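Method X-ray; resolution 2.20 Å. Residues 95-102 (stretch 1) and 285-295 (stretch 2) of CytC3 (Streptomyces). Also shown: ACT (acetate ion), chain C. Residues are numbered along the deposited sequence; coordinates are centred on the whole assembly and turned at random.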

# COMPACT_ATOMS: atom_id res chain seq x y z
N GLY A 95 10.20 3.26 -11.20
CA GLY A 95 11.59 2.84 -11.11
C GLY A 95 11.88 1.54 -10.39
O GLY A 95 11.15 1.15 -9.48
N ARG A 96 12.95 0.87 -10.80
CA ARG A 96 13.33 -0.41 -10.20
C ARG A 96 14.01 -0.33 -8.83
O ARG A 96 14.16 -1.35 -8.17
N ASN A 97 14.43 0.86 -8.42
CA ASN A 97 15.02 0.99 -7.10
C ASN A 97 13.84 1.32 -6.19
O ASN A 97 13.62 2.47 -5.83
N LEU A 98 13.08 0.27 -5.83
CA LEU A 98 11.87 0.39 -5.03
C LEU A 98 11.92 0.16 -3.53
O LEU A 98 12.50 -0.81 -3.05
N LEU A 99 11.21 1.03 -2.82
CA LEU A 99 11.09 0.98 -1.37
C LEU A 99 9.62 0.78 -0.98
O LEU A 99 8.74 1.47 -1.48
N CYS A 100 9.35 -0.20 -0.11
CA CYS A 100 8.00 -0.41 0.40
C CYS A 100 8.09 0.19 1.79
O CYS A 100 8.70 -0.38 2.68
N TRP A 101 7.48 1.36 1.98
CA TRP A 101 7.58 2.03 3.27
C TRP A 101 6.39 1.79 4.20
O TRP A 101 6.41 2.22 5.35
N ARG A 102 5.36 1.12 3.70
CA ARG A 102 4.20 0.84 4.53
C ARG A 102 3.20 -0.14 3.92
O ARG A 102 3.12 -0.30 2.70
N LYS A 285 11.68 0.26 15.69
CA LYS A 285 11.97 -0.90 14.86
C LYS A 285 11.45 -0.78 13.43
O LYS A 285 11.35 -1.77 12.72
N TYR A 286 11.11 0.44 13.01
CA TYR A 286 10.61 0.62 11.66
C TYR A 286 11.74 0.62 10.65
O TYR A 286 12.87 1.00 10.96
N GLY A 287 11.42 0.22 9.43
CA GLY A 287 12.39 0.23 8.36
C GLY A 287 11.66 0.13 7.04
O GLY A 287 10.64 -0.54 6.94
N ALA A 288 12.16 0.84 6.03
CA ALA A 288 11.58 0.76 4.70
C ALA A 288 12.25 -0.47 4.08
O ALA A 288 13.38 -0.81 4.43
N VAL A 289 11.55 -1.14 3.17
CA VAL A 289 12.09 -2.33 2.54
C VAL A 289 12.47 -2.09 1.09
O VAL A 289 11.65 -1.64 0.29
N LEU A 290 13.72 -2.39 0.76
CA LEU A 290 14.22 -2.24 -0.60
C LEU A 290 13.79 -3.54 -1.29
O LEU A 290 14.35 -4.60 -1.00
N THR A 291 12.82 -3.45 -2.19
CA THR A 291 12.30 -4.63 -2.86
C THR A 291 12.96 -4.96 -4.19
O THR A 291 12.74 -6.04 -4.74
N SER A 292 13.76 -4.04 -4.70
CA SER A 292 14.43 -4.25 -5.97
C SER A 292 15.50 -3.18 -6.17
O SER A 292 15.49 -2.16 -5.49
N GLY A 293 16.40 -3.42 -7.12
CA GLY A 293 17.46 -2.45 -7.37
C GLY A 293 18.41 -2.29 -6.19
O GLY A 293 18.71 -3.24 -5.48
N VAL A 294 18.88 -1.06 -5.98
CA VAL A 294 19.81 -0.76 -4.90
C VAL A 294 19.45 0.59 -4.31
O VAL A 294 18.70 1.36 -4.92
N ASP A 295 20.00 0.89 -3.14
CA ASP A 295 19.74 2.15 -2.47
C ASP A 295 21.00 3.00 -2.42
O ASP A 295 21.88 2.78 -1.59

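Packing of residues 285-295 of CytC3 against residues 95-102, followed along the later stretch; the two run antiparallel and together bury 598 Å². Lys-285 is exposed and makes no contact. Tyr-286 (chi1 t) is the first to reach across: its CA-to-CB bond points toward the partner, and its OH donates a hydrogen bond to the backbone Trp-101 O at 2.7 Å, with that oxygen lying near the plane of the phenol ring. The same OH comes within 3.2 Å of Trp-101 CB. The Trp-101 side chain (chi1 p) leads away at its end, where NE1 is hydrogen-bonded elsewhere in the structure. Gly-287 does not touch the partner directly, but a water bridges the gap, donating to Gly-287 O at 2.6 Å and to Cys-100 O at 2.8 Å. The methyl of Ala-288 touches two neighbours: Ala-288 CB lies 3.9 Å from Leu-99 CG and 4.5 Å from Trp-101 CB.

Val-289 (t) and Cys-100 (t) form a hydrogen-bonded pair: Cys-100 N to Val-289 O is 2.7 Å and Val-289 N to Cys-100 O is 3.0 Å. As a directly paired couple they put their side chains on the same face of the sheet, with Cys-100 CB 4.3 Å from Val-289 CB. Leu-290 (chi1 t, chi2 -130°) pairs with Leu-99 on the other face, where Leu-99 CD1 lies 4.1 Å from Leu-290 CB; Leu-99 has chi1 between wells at -118° and chi2 p. Thr-291 (p) uses backbone and side chain on one acceptor: its N donates to Leu-98 O at 2.8 Å, and its OG1 adds a weak bond to Leu-98 O at 3.5 Å. Its methyl CG2 rests 4.0 Å from Cys-100 CB, while OG1 sits 3.3 Å from CB of Leu-98 (m, t).

Ser-292 (p) donates a very short hydrogen bond from OG to Arg-96 O, 2.5 Å, and OG also packs 3.4 Å from Leu-98 CB. Gly-293 has positive phi, and a CB there would point toward the partner and clash with Asn-97 OD1 and Arg-96 O. The bare backbone lets Asn-97 (chi1 m) bring OD1 to 3.2 Å from Gly-293 CA and accept a hydrogen bond from Val-294 N at 2.8 Å. The Val-294 side chain (m) points away at CB, yet its CG2 remains 3.9 Å from Asn-97 OD1. Asp-295 (t) is beyond contact. Arg-102 also stays clear of the later stretch; its NH1 donates to acetate O at 2.8 Å, near the guanidinium plane, the ion probably coming from the crystallisation liquor.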

# COMPACT_ATOMS: atom_id res chain seq x y z
CB ARG A 96 14.20 -1.22 -11.15
CG ARG A 96 13.40 -2.04 -12.14
CD ARG A 96 12.61 -1.17 -13.09
NE ARG A 96 11.85 -1.96 -14.05
CZ ARG A 96 11.23 -1.46 -15.12
NH1 ARG A 96 11.28 -0.15 -15.36
NH2 ARG A 96 10.57 -2.26 -15.94
CB ASN A 97 16.07 2.10 -7.08
CG ASN A 97 17.28 1.78 -7.96
OD1 ASN A 97 17.77 0.65 -7.97
ND2 ASN A 97 17.76 2.78 -8.69
CB LEU A 98 10.80 -0.55 -5.57
CG LEU A 98 9.85 -0.10 -6.68
CD1 LEU A 98 8.85 -1.23 -6.92
CD2 LEU A 98 9.15 1.18 -6.27
CB LEU A 99 11.57 2.31 -0.79
CG LEU A 99 12.76 2.42 0.16
CD1 LEU A 99 13.91 1.53 -0.28
CD2 LEU A 99 13.18 3.89 0.22
CB CYS A 100 7.65 -1.90 0.52
SG CYS A 100 6.03 -2.17 1.33
CB TRP A 101 7.77 3.52 3.06
CG TRP A 101 6.55 4.18 2.52
CD1 TRP A 101 6.11 4.17 1.24
CD2 TRP A 101 5.59 4.91 3.28
NE1 TRP A 101 4.92 4.85 1.14
CE2 TRP A 101 4.58 5.32 2.38
CE3 TRP A 101 5.48 5.27 4.63
CZ2 TRP A 101 3.47 6.07 2.79
CZ3 TRP A 101 4.37 6.01 5.04
CH2 TRP A 101 3.39 6.40 4.12
CB ARG A 102 3.47 2.13 4.88
CG ARG A 102 2.12 1.90 5.56
CD ARG A 102 1.42 3.20 5.88
NE ARG A 102 2.09 3.94 6.95
CZ ARG A 102 1.65 5.10 7.42
NH1 ARG A 102 0.56 5.64 6.92
NH2 ARG A 102 2.30 5.71 8.40
CB LYS A 285 11.41 -2.16 15.51
CG LYS A 285 11.94 -2.41 16.91
CD LYS A 285 11.30 -3.63 17.54
CE LYS A 285 11.72 -3.77 18.99
NZ LYS A 285 11.01 -4.90 19.66
CB TYR A 286 9.85 1.93 11.50
CG TYR A 286 9.55 2.24 10.04
CD1 TYR A 286 8.48 1.62 9.38
CD2 TYR A 286 10.40 3.06 9.29
CE1 TYR A 286 8.27 1.81 8.00
CE2 TYR A 286 10.20 3.25 7.92
CZ TYR A 286 9.14 2.62 7.28
OH TYR A 286 8.94 2.78 5.92
CB ALA A 288 11.91 2.02 3.90
CB VAL A 289 11.07 -3.50 2.60
CG1 VAL A 289 11.60 -4.69 1.80
CG2 VAL A 289 10.82 -3.90 4.05
CB LEU A 290 15.75 -2.12 -0.60
CG LEU A 290 16.51 -1.45 -1.75
CD1 LEU A 290 17.63 -2.37 -2.20
CD2 LEU A 290 15.59 -1.13 -2.91
CB THR A 291 10.79 -4.49 -3.10
OG1 THR A 291 10.56 -3.50 -4.11
CG2 THR A 291 10.09 -4.07 -1.82
CB SER A 292 13.42 -4.19 -7.11
OG SER A 292 12.67 -3.00 -7.03
CB VAL A 294 21.26 -0.64 -5.40
CG1 VAL A 294 21.77 -1.99 -5.89
CG2 VAL A 294 21.33 0.41 -6.51
CB ASP A 295 19.22 1.91 -1.05
CG ASP A 295 19.01 3.20 -0.28
OD1 ASP A 295 18.89 4.26 -0.92
OD2 ASP A 295 18.97 3.15 0.97
C ACT C . -1.20 8.26 9.08
O ACT C . -1.01 7.70 7.87
OXT ACT C . -2.04 9.12 9.22
CH3 ACT C . -0.37 7.81 10.26
O HOH W 1 8.56 -1.01 5.38